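Local coordinates for protein threonine--tRNA ligase catalytic subunit (Aeropyrum pernix, PDB 3A32) that probably catalyses the ATP-dependent attachment of threonine to tRNA(Thr), working as a zinc-binding class II synthetase that probably cannot deacylate mischarged seryl-tRNA(Thr), at residues A39-F44 with L154-G159. Residues are numbered along the deposited sequence; the frame is centred on the assembly and turned at random.
Sequences AGVPLF and LLRVRG
Leu154 opens the contact with a single methyl: its CD2 lies 3.8 Å from Pro42 CB and also reaches the ring of Phe44, where CZ is the atom it meets, at 4.2 Å. With CG anti to the carbonyl carbon (chi1 -68°), the leucine side chain extends over to these two residues, while its backbone N is hydrogen-bonded to His9 NE2. Three residues on, Val157 CG1 packs on the proline ring, 3.6 Å from Pro42 CG, so that Pro42 fits against both Leu154 and Val157. Next comes a backbone hydrogen bond: Arg158 N donates to Gly40 O at 2.8 Å, with an N-H...O angle of 167°. Gly40 has a positive phi, and a beta carbon there would come close to Arg158 CG. The arginine runs extended from CG to NE past the backbone of Ala39, bringing NH1 to 3.1 Å from Ala39 O, while NH2 is hydrogen-bonded to Glu146 O. An alanine in place of Arg158 would probably leave the Glu146 carbonyl without this partner and open a gap beside Ala39. Gly159 finishes the walk, its O 3.9 Å from Pro42 CD. The contact thus joins the loop between helices 34-37 and 48-65 to the loop joining antiparallel strands 134-143 and 159-170 of the catalytic core sheet, consistent with motif 2 of class II synthetases; helix 317-327 packs on Phe44 and Leu155, and Ile100 of the second subunit on Arg158.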
loop_
_atom_site.group_PDB
_atom_site.type_symbol
_atom_site.label_atom_id
_atom_site.label_comp_id
_atom_site.label_asym_id
_atom_site.label_seq_id
_atom_site.Cartn_x
_atom_site.Cartn_y
_atom_site.Cartn_z
ATOM N N ALA A 39 -12.255 21.339 2.250
ATOM C CA ALA A 39 -12.837 20.773 3.442
ATOM C C ALA A 39 -13.077 19.281 3.251
ATOM O O ALA A 39 -13.366 18.822 2.165
ATOM C CB ALA A 39 -14.157 21.496 3.781
ATOM N N GLY A 40 -12.953 18.530 4.331
ATOM C CA GLY A 40 -13.252 17.105 4.329
ATOM C C GLY A 40 -12.311 16.267 3.476
ATOM O O GLY A 40 -12.725 15.236 3.024
ATOM N N VAL A 41 -11.076 16.726 3.246
ATOM C CA VAL A 41 -10.032 15.950 2.570
ATOM C C VAL A 41 -8.850 15.739 3.536
ATOM O O VAL A 41 -7.923 16.565 3.590
ATOM C CB VAL A 41 -9.523 16.656 1.285
ATOM C CG1 VAL A 41 -8.535 15.766 0.530
ATOM C CG2 VAL A 41 -10.726 17.031 0.373
ATOM N N PRO A 42 -8.898 14.664 4.331
ATOM C CA PRO A 42 -7.870 14.471 5.368
ATOM C C PRO A 42 -6.465 14.408 4.779
ATOM O O PRO A 42 -6.179 13.643 3.857
ATOM C CB PRO A 42 -8.257 13.125 6.036
ATOM C CG PRO A 42 -9.709 12.997 5.804
ATOM C CD PRO A 42 -9.954 13.628 4.395
ATOM N N LEU A 43 -5.585 15.210 5.326
ATOM C CA LEU A 43 -4.218 15.177 4.821
ATOM C C LEU A 43 -3.374 14.483 5.861
ATOM O O LEU A 43 -3.127 15.025 6.932
ATOM C CB LEU A 43 -3.720 16.604 4.463
ATOM C CG LEU A 43 -2.265 16.883 4.092
ATOM C CD1 LEU A 43 -1.771 16.012 2.918
ATOM C CD2 LEU A 43 -2.084 18.444 3.813
ATOM N N PHE A 44 -3.001 13.255 5.573
ATOM C CA PHE A 44 -2.132 12.492 6.457
ATOM C C PHE A 44 -0.722 13.018 6.417
ATOM O O PHE A 44 -0.191 13.348 5.351
ATOM C CB PHE A 44 -2.238 10.984 6.182
ATOM C CG PHE A 44 -3.484 10.401 6.728
ATOM C CD1 PHE A 44 -3.519 9.912 8.016
ATOM C CD2 PHE A 44 -4.672 10.467 5.997
ATOM C CE1 PHE A 44 -4.711 9.403 8.539
ATOM C CE2 PHE A 44 -5.842 9.980 6.500
ATOM C CZ PHE A 44 -5.872 9.448 7.782
ATOM N N LEU A 154 -12.385 12.950 10.972
ATOM C CA LEU A 154 -12.072 11.764 10.181
ATOM C C LEU A 154 -13.326 10.906 10.009
ATOM O O LEU A 154 -13.312 9.916 9.255
ATOM C CB LEU A 154 -10.938 10.932 10.846
ATOM C CG LEU A 154 -9.521 11.536 10.886
ATOM C CD1 LEU A 154 -8.585 10.661 11.741
ATOM C CD2 LEU A 154 -8.933 11.749 9.483
ATOM N N LEU A 155 -14.415 11.325 10.641
ATOM C CA LEU A 155 -15.630 10.471 10.729
ATOM C C LEU A 155 -16.470 10.513 9.484
ATOM O O LEU A 155 -16.984 9.487 9.056
ATOM C CB LEU A 155 -16.459 10.801 11.978
ATOM C CG LEU A 155 -15.651 10.718 13.288
ATOM C CD1 LEU A 155 -16.597 10.732 14.488
ATOM C CD2 LEU A 155 -14.780 9.489 13.387
ATOM N N ARG A 156 -16.611 11.721 8.914
ATOM C CA ARG A 156 -17.404 11.958 7.713
ATOM C C ARG A 156 -16.587 12.894 6.790
ATOM O O ARG A 156 -16.376 14.073 7.091
ATOM C CB ARG A 156 -18.745 12.551 8.139
ATOM C CG ARG A 156 -19.626 13.135 7.055
ATOM C CD ARG A 156 -20.356 12.126 6.214
ATOM N NE ARG A 156 -21.224 11.264 7.010
ATOM C CZ ARG A 156 -21.805 10.148 6.553
ATOM N NH1 ARG A 156 -21.644 9.765 5.293
ATOM N NH2 ARG A 156 -22.525 9.388 7.363
ATOM N N VAL A 157 -16.080 12.335 5.697
ATOM C CA VAL A 157 -15.128 12.991 4.849
ATOM C C VAL A 157 -15.476 12.694 3.368
ATOM O O VAL A 157 -16.305 11.797 3.074
ATOM C CB VAL A 157 -13.662 12.538 5.192
ATOM C CG1 VAL A 157 -13.183 13.048 6.580
ATOM C CG2 VAL A 157 -13.517 11.003 5.184
ATOM N N ARG A 158 -14.817 13.432 2.452
ATOM C CA ARG A 158 -15.016 13.292 1.023
ATOM C C ARG A 158 -14.181 12.200 0.335
ATOM O O ARG A 158 -14.517 11.765 -0.753
ATOM C CB ARG A 158 -14.725 14.647 0.362
ATOM C CG ARG A 158 -15.850 15.664 0.601
ATOM C CD ARG A 158 -15.490 17.089 0.188
ATOM N NE ARG A 158 -16.656 17.906 0.499
ATOM C CZ ARG A 158 -16.668 19.227 0.585
ATOM N NH1 ARG A 158 -15.568 19.966 0.385
ATOM N NH2 ARG A 158 -17.810 19.802 0.823
ATOM N N GLY A 159 -13.064 11.803 0.932
ATOM C CA GLY A 159 -12.239 10.709 0.400
ATOM C C GLY A 159 -11.763 9.878 1.566
ATOM O O GLY A 159 -11.290 10.430 2.564
#